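B-cell differentiation antigen CD72 (Mus musculus, PDB 5B1R) acts as a co-receptor of the B-cell receptor, recognises Sm/RNP self-antigen, probably through its extracellular C-type lectin-like domain, and recruits SHP-1 to inhibit signalling. Local coordinates at residues S25-E28 with S29-C33; L62-R65 with S66-Y69; Q72-K75 with K76-H79. The protein carries 2 engineered substitutions. All blocks are in the same frame, centred on the assembly; numbering follows the deposited sequence. Where two conformers were deposited one is given.

Interaction 1 (S25-E28 with S29-C33); sequences SLEE and SQKYC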
loop_
_atom_site.group_PDB
_atom_site.type_symbol
_atom_site.label_atom_id
_atom_site.label_comp_id
_atom_site.label_asym_id
_atom_site.label_seq_id
_atom_site.Cartn_x
_atom_site.Cartn_y
_atom_site.Cartn_z
ATOM N N SER A 25 -9.518 8.837 4.435
ATOM C CA SER A 25 -8.392 9.136 5.317
ATOM C C SER A 25 -7.564 7.875 5.546
ATOM O O SER A 25 -7.981 6.767 5.194
ATOM C CB SER A 25 -8.909 9.623 6.662
ATOM O OG SER A 25 -9.633 8.584 7.305
ATOM N N LEU A 26 -6.400 8.033 6.162
ATOM C CA LEU A 26 -5.606 6.864 6.474
ATOM C C LEU A 26 -6.377 5.934 7.396
ATOM O O LEU A 26 -6.444 4.735 7.152
ATOM C CB LEU A 26 -4.228 7.252 7.042
ATOM C CG LEU A 26 -3.251 6.089 7.325
ATOM C CD1 LEU A 26 -3.545 5.306 8.610
ATOM C CD2 LEU A 26 -3.126 5.144 6.130
ATOM N N GLU A 27 -6.937 6.498 8.468
ATOM C CA GLU A 27 -7.641 5.693 9.454
ATOM C C GLU A 27 -8.794 4.937 8.808
ATOM O O GLU A 27 -9.006 3.753 9.101
ATOM C CB GLU A 27 -8.160 6.592 10.574
ATOM C CG GLU A 27 -9.083 5.940 11.581
ATOM C CD GLU A 27 -9.429 6.885 12.719
ATOM O OE1 GLU A 27 -8.513 7.252 13.483
ATOM O OE2 GLU A 27 -10.609 7.273 12.846
ATOM N N GLU A 28 -9.552 5.607 7.938
ATOM C CA GLU A 28 -10.678 4.919 7.305
ATOM C C GLU A 28 -10.188 3.880 6.285
ATOM O O GLU A 28 -10.833 2.845 6.096
ATOM C CB GLU A 28 -11.658 5.934 6.706
ATOM C CG GLU A 28 -12.452 6.701 7.769
ATOM C CD GLU A 28 -13.335 5.803 8.616
ATOM O OE1 GLU A 28 -14.068 4.985 8.038
ATOM O OE2 GLU A 28 -13.309 5.941 9.863
ATOM N N SER A 29 -9.042 4.135 5.649
ATOM C CA SER A 29 -8.438 3.134 4.764
ATOM C C SER A 29 -8.007 1.897 5.568
ATOM O O SER A 29 -8.238 0.755 5.153
ATOM C CB SER A 29 -7.241 3.729 4.007
ATOM O OG SER A 29 -7.624 4.826 3.180
ATOM N N GLN A 30 -7.379 2.122 6.719
ATOM C CA GLN A 30 -6.999 1.016 7.597
ATOM C C GLN A 30 -8.213 0.196 8.028
ATOM O O GLN A 30 -8.203 -1.035 7.954
ATOM C CB GLN A 30 -6.242 1.526 8.820
ATOM C CG GLN A 30 -5.708 0.408 9.693
ATOM C CD GLN A 30 -4.821 0.917 10.804
ATOM O OE1 GLN A 30 -4.997 2.033 11.292
ATOM N NE2 GLN A 30 -3.856 0.101 11.208
ATOM N N LYS A 31 -9.280 0.882 8.419
ATOM C CA LYS A 31 -10.491 0.194 8.836
ATOM C C LYS A 31 -11.084 -0.600 7.677
ATOM O O LYS A 31 -11.572 -1.722 7.862
ATOM C CB LYS A 31 -11.495 1.200 9.377
ATOM C CG LYS A 31 -11.142 1.689 10.770
ATOM C CD LYS A 31 -11.907 2.956 11.171
ATOM C CE LYS A 31 -13.365 2.680 11.510
ATOM N NZ LYS A 31 -14.228 2.459 10.314
ATOM N N TYR A 32 -11.035 -0.033 6.482
ATOM C CA TYR A 32 -11.567 -0.733 5.330
ATOM C C TYR A 32 -10.742 -1.999 5.055
ATOM O O TYR A 32 -11.296 -3.085 4.856
ATOM C CB TYR A 32 -11.641 0.170 4.101
ATOM C CG TYR A 32 -12.252 -0.571 2.964
ATOM C CD1 TYR A 32 -13.591 -0.933 2.990
ATOM C CD2 TYR A 32 -11.476 -0.973 1.894
ATOM C CE1 TYR A 32 -14.139 -1.657 1.963
ATOM C CE2 TYR A 32 -12.019 -1.690 0.866
ATOM C CZ TYR A 32 -13.355 -2.031 0.907
ATOM O OH TYR A 32 -13.911 -2.763 -0.112
ATOM N N CYS A 33 -9.416 -1.886 5.065
ATOM C CA CYS A 33 -8.617 -3.104 4.859
ATOM C C CYS A 33 -8.933 -4.148 5.936
ATOM O O CYS A 33 -9.067 -5.330 5.644
ATOM C CB CYS A 33 -7.119 -2.807 4.836
ATOM S SG CYS A 33 -6.556 -1.725 3.496
#
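S29 meets S25 across the first helical turn through a hydroxyl that swings back along the chain: with OG anti to its own carbonyl carbon (chi1 -61°), it donates to S25 O at 2.8 Å. S25 O also accepts from S29 N at 2.9 Å, and the two donors approach from opposite faces of the carbonyl plane, OG standing well above it. One backbone oxygen is thus gripped twice, and the buried hydroxyl has an acceptor on the N-cap residue one turn back.

S25 itself is the N-cap. Its chi1 of 64° turns the hydroxyl toward the start of the helix, where S25 OG accepts E28 N at 3.0 Å and satisfies an amide of the first turn. The i to i+4 bonds that begin with S29 N continue with Q30 N to L26 O at 2.8 Å.

On the outer side E28 and K31 run side by side. E28 bends at CG and K31 farther out, and their ends form a loose salt bridge in which K31 NZ makes a weak bond to E28 OE1 at 3.4 Å. The K31 CD methylene also passes the extended E27 chain.

L26 and S29 face W70 of the strand 69-70, and C33 is joined to C113 by a disulfide. This is an N-capped amphipathic helix of the C-type lectin fold, tied by its cysteine to the strand 109-119.

Interaction 2 (L62-R65 with S66-Y69); sequences LLDR and SKSY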
loop_
_atom_site.group_PDB
_atom_site.type_symbol
_atom_site.label_atom_id
_atom_site.label_comp_id
_atom_site.label_asym_id
_atom_site.label_seq_id
_atom_site.Cartn_x
_atom_site.Cartn_y
_atom_site.Cartn_z
ATOM N N LEU A 62 -0.580 -1.226 -12.319
ATOM C CA LEU A 62 -2.012 -0.951 -12.213
ATOM C C LEU A 62 -2.346 0.317 -11.428
ATOM O O LEU A 62 -3.506 0.717 -11.349
ATOM C CB LEU A 62 -2.748 -2.152 -11.615
ATOM C CG LEU A 62 -2.812 -3.338 -12.580
ATOM C CD1 LEU A 62 -3.317 -4.577 -11.855
ATOM C CD2 LEU A 62 -3.729 -2.999 -13.741
ATOM N N LEU A 63 -1.342 0.965 -10.847
ATOM C CA LEU A 63 -1.597 2.209 -10.130
ATOM C C LEU A 63 -1.787 3.367 -11.104
ATOM O O LEU A 63 -1.160 3.416 -12.159
ATOM C CB LEU A 63 -0.436 2.515 -9.192
ATOM C CG LEU A 63 -0.159 1.484 -8.101
ATOM C CD1 LEU A 63 1.085 1.893 -7.299
ATOM C CD2 LEU A 63 -1.353 1.312 -7.193
ATOM N N ASP A 64 -2.631 4.314 -10.724
ATOM C CA ASP A 64 -2.854 5.524 -11.493
ATOM C C ASP A 64 -1.773 6.525 -11.096
ATOM O O ASP A 64 -1.691 6.939 -9.932
ATOM C CB ASP A 64 -4.242 6.043 -11.149
ATOM C CG ASP A 64 -4.633 7.278 -11.929
ATOM O OD1 ASP A 64 -3.750 8.024 -12.407
ATOM O OD2 ASP A 64 -5.854 7.516 -12.036
ATOM N N ARG A 65 -0.937 6.908 -12.056
ATOM C CA ARG A 65 0.194 7.789 -11.770
ATOM C C ARG A 65 -0.209 9.183 -11.281
ATOM O O ARG A 65 0.620 9.917 -10.747
ATOM C CB ARG A 65 1.114 7.905 -12.987
ATOM C CG ARG A 65 0.560 8.758 -14.115
ATOM C CD ARG A 65 1.662 9.140 -15.101
ATOM N NE ARG A 65 2.760 9.848 -14.442
ATOM C CZ ARG A 65 4.048 9.536 -14.567
ATOM N NH1 ARG A 65 4.419 8.521 -15.337
ATOM N NH2 ARG A 65 4.967 10.242 -13.921
ATOM N N SER A 66 -1.478 9.544 -11.458
ATOM C CA SER A 66 -1.968 10.845 -11.006
ATOM C C SER A 66 -2.515 10.805 -9.578
ATOM O O SER A 66 -2.980 11.825 -9.068
ATOM C CB SER A 66 -3.058 11.364 -11.944
ATOM O OG SER A 66 -4.267 10.655 -11.756
ATOM N N LYS A 67 -2.475 9.636 -8.938
ATOM C CA LYS A 67 -3.012 9.482 -7.589
ATOM C C LYS A 67 -1.906 9.112 -6.609
ATOM O O LYS A 67 -0.871 8.568 -6.991
ATOM C CB LYS A 67 -4.079 8.379 -7.567
ATOM C CG LYS A 67 -5.284 8.623 -8.469
ATOM C CD LYS A 67 -6.256 9.600 -7.843
ATOM C CE LYS A 67 -7.482 9.805 -8.729
ATOM N NZ LYS A 67 -8.234 8.535 -8.930
ATOM N N SER A 68 -2.132 9.402 -5.334
ATOM C CA SER A 68 -1.272 8.896 -4.265
ATOM C C SER A 68 -2.064 7.907 -3.452
ATOM O O SER A 68 -3.268 8.099 -3.242
ATOM C CB SER A 68 -0.833 10.015 -3.337
ATOM O OG SER A 68 -0.101 11.016 -4.018
ATOM N N TYR A 69 -1.389 6.853 -2.993
ATOM C CA TYR A 69 -2.081 5.749 -2.327
ATOM C C TYR A 69 -1.624 5.583 -0.889
ATOM O O TYR A 69 -0.431 5.419 -0.634
ATOM C CB TYR A 69 -1.835 4.426 -3.072
ATOM C CG TYR A 69 -2.442 4.424 -4.463
ATOM C CD1 TYR A 69 -1.785 5.016 -5.531
ATOM C CD2 TYR A 69 -3.686 3.838 -4.692
ATOM C CE1 TYR A 69 -2.360 5.052 -6.791
ATOM C CE2 TYR A 69 -4.268 3.855 -5.952
ATOM C CZ TYR A 69 -3.597 4.457 -7.000
ATOM O OH TYR A 69 -4.152 4.491 -8.266
HETATM O O HOH W 1 -7.586 6.055 -10.743
HETATM O O HOH W 2 1.183 9.858 -8.080
#
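D64 and S66 are joined by two bonds to one carboxylate oxygen: S66 OG donates to D64 OD1 at 2.8 Å and S66 N to the same atom at 2.9 Å. Both donors come from the same face of the carboxylate, the hydroxyl from above its plane and the amide on the anti side, tilted from that plane. D64 CG lies anti to its backbone N (chi1 -178°), which carries the carboxylate forward over the following residues, while the chi1 of 74° in S66 folds its hydroxyl back to meet it. Gripped in this way, D64 is probably limited in its rotation.

The other carboxylate oxygen looks toward K67. D64 OD2 and K67 NZ are 4.0 Å apart, too far for a salt bridge, and a water bound to both closes the gap. K67 N donates to D64 O at 3.0 Å, completing a type I beta turn from D64 to K67 whose first side chain also binds the amide two residues on, which is an Asx turn. The turn lies in the loop that leads from the helix 57-60 into the strand 69-70 of the C-type lectin domain. A second water spans R65 O and K67 O, and the R65 guanidinium reaches away to Y95 O.

Inward, Y69 OH accepts D64 N at 2.9 Å, a nearly straight bond of 164° that ties the ring to the amide of the first turn residue. L63 CD2 sits over the centre of one face of the Y69 ring, 3.8 Å from the centroid, in a CH-pi contact, while D64 O lies at the ring edge. I19, I91, I112 and W98 from the surrounding strands pack against both L63 and Y69.

Interaction 3 (Q72-K75 with K76-H79); sequences QMSK and KWRH. Unlike the reference sequence in segment 76-79: H79 (reference Gln).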
loop_
_atom_site.group_PDB
_atom_site.type_symbol
_atom_site.label_atom_id
_atom_site.label_comp_id
_atom_site.label_asym_id
_atom_site.label_seq_id
_atom_site.Cartn_x
_atom_site.Cartn_y
_atom_site.Cartn_z
ATOM N N GLN A 72 0.898 1.129 4.464
ATOM C CA GLN A 72 1.360 0.993 5.835
ATOM C C GLN A 72 2.504 1.955 6.139
ATOM O O GLN A 72 3.471 2.049 5.384
ATOM C CB GLN A 72 1.862 -0.423 6.063
ATOM C CG GLN A 72 2.364 -0.659 7.476
ATOM C CD GLN A 72 3.083 -1.987 7.603
ATOM O OE1 GLN A 72 2.451 -3.024 7.775
ATOM N NE2 GLN A 72 4.405 -1.962 7.490
ATOM N N MET A 73 2.414 2.647 7.260
ATOM C CA MET A 73 3.506 3.479 7.728
ATOM C C MET A 73 4.737 2.609 8.006
ATOM O O MET A 73 4.637 1.522 8.584
ATOM C CB MET A 73 3.085 4.191 9.014
ATOM C CG MET A 73 4.137 5.135 9.532
ATOM S SD MET A 73 3.742 5.884 11.118
ATOM C CE MET A 73 3.655 4.453 12.186
ATOM N N SER A 74 5.904 3.090 7.587
ATOM C CA SER A 74 7.154 2.367 7.806
ATOM C C SER A 74 7.798 2.846 9.102
ATOM O O SER A 74 8.322 3.959 9.172
ATOM C CB SER A 74 8.075 2.599 6.627
ATOM O OG SER A 74 9.305 1.960 6.876
ATOM N N LYS A 75 7.746 2.015 10.135
ATOM C CA LYS A 75 8.213 2.437 11.453
ATOM C C LYS A 75 9.709 2.685 11.525
ATOM O O LYS A 75 10.164 3.438 12.383
ATOM C CB LYS A 75 7.790 1.437 12.526
ATOM C CG LYS A 75 6.291 1.354 12.686
ATOM C CD LYS A 75 5.901 0.417 13.813
ATOM C CE LYS A 75 4.391 0.326 13.959
ATOM N NZ LYS A 75 3.768 1.674 13.998
ATOM N N LYS A 76 10.483 2.069 10.626
ATOM C CA LYS A 76 11.938 2.210 10.709
ATOM C C LYS A 76 12.387 3.658 10.578
ATOM O O LYS A 76 13.453 4.005 11.082
ATOM C CB LYS A 76 12.655 1.358 9.662
ATOM C CG LYS A 76 12.388 1.803 8.249
ATOM C CD LYS A 76 13.069 0.946 7.185
ATOM C CE LYS A 76 14.578 1.104 7.166
ATOM N NZ LYS A 76 15.251 0.462 5.971
ATOM N N TRP A 77 11.599 4.492 9.897
ATOM C CA TRP A 77 11.991 5.872 9.661
ATOM C C TRP A 77 11.454 6.831 10.710
ATOM O O TRP A 77 11.761 8.009 10.652
ATOM C CB TRP A 77 11.577 6.321 8.245
ATOM C CG TRP A 77 12.217 5.484 7.184
ATOM C CD1 TRP A 77 11.600 4.573 6.363
ATOM C CD2 TRP A 77 13.614 5.428 6.864
ATOM N NE1 TRP A 77 12.525 3.978 5.544
ATOM C CE2 TRP A 77 13.769 4.474 5.835
ATOM C CE3 TRP A 77 14.746 6.093 7.343
ATOM C CZ2 TRP A 77 15.013 4.176 5.272
ATOM C CZ3 TRP A 77 15.980 5.791 6.783
ATOM C CH2 TRP A 77 16.103 4.844 5.763
ATOM N N ARG A 78 10.641 6.353 11.652
ATOM C CA ARG A 78 10.019 7.217 12.665
ATOM C C ARG A 78 10.694 7.053 14.021
ATOM O O ARG A 78 10.893 5.928 14.507
ATOM C CB ARG A 78 8.542 6.869 12.834
ATOM C CG ARG A 78 7.710 6.896 11.562
ATOM C CD ARG A 78 7.816 8.210 10.771
ATOM N NE ARG A 78 6.754 8.238 9.771
ATOM C CZ ARG A 78 5.574 8.831 9.951
ATOM N NH1 ARG A 78 4.647 8.750 9.012
ATOM N NH2 ARG A 78 5.314 9.494 11.073
ATOM N N HIS A 79 11.032 8.165 14.657
ATOM C CA HIS A 79 11.677 8.061 15.955
ATOM C C HIS A 79 10.630 7.850 17.041
ATOM O O HIS A 79 10.967 7.488 18.170
ATOM C CB HIS A 79 12.562 9.269 16.253
ATOM C CG HIS A 79 11.812 10.556 16.368
ATOM N ND1 HIS A 79 11.634 11.411 15.302
ATOM C CD2 HIS A 79 11.209 11.143 17.428
ATOM C CE1 HIS A 79 10.947 12.467 15.699
ATOM N NE2 HIS A 79 10.676 12.329 16.985
HETATM O O HOH W 3 10.499 2.011 4.495
HETATM O O HOH W 4 7.517 6.316 7.852
HETATM O O HOH W 5 9.832 -0.111 8.884
#
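M73 and R78 make a broad, close side-chain contact, the thioether lying over one face of the guanidinium. M73 SD sits above the centre of that flat group, 3.7 Å from R78 CZ, and M73 CG covers the NH1 side at 3.7 Å from R78 NH1. The two chains cross at a slant. R78 bends at CG (chi2 -53°) to lay its guanidinium beneath the sulfur, and a salt bridge from NH1 to D89 OD1 anchors the charged end, helped by a bond to Y87 O. D89 also accepts S74 N through its second oxygen, so one acidic residue of the strand 87-94 holds both sides of the turn.

The backbone closes less evenly. R78 N donates to K75 O at 3.0 Å, whereas the bond from W77 N to S74 O is weak at 3.4 Å.

S74 is buried, and its hydroxyl pairs direct contacts with water-mediated links. S74 OG lies 3.5 Å from W77 CD1, approaching the indole obliquely, and is bound to two waters; one leads weakly to W77 NE1, the other to the amide of K76. A third water receives R78 NE, in the plane of the guanidinium, and donates to S74 O, linking the two residues where they do not bond directly. The open side belongs to the exposed lysines K75 and K76. The K76 methylene CE rests over one face of the W77 indole, offset toward its rim, on the way to a salt bridge between NZ and E45 OE2.

The arrangement is a short 3-10 turn, hydrated around the serine and pinned by an arginine-aspartate pair, within the long loop that joins strands 69-70 and 87-94 in this C-type lectin domain.

All three are local contacts on the surface of one C-type lectin domain, yet each has a buried side. Interactions 2 and 3 follow one another along the chain with the strand 69-70 at their junction, although their centres are about 22 Å apart; interaction 1 lies about 17 Å from either, centre to centre, and its helix packs on W70 of that same strand. Their chemistry follows their place. Regular backbone bonding with a serine cap dominates the helix, a carboxylate-centred turn backed by an aliphatic-aromatic pair leads into the sheet, and the outlying loop relies on a thioether lying over a guanidinium, outside charge partners and bridging water.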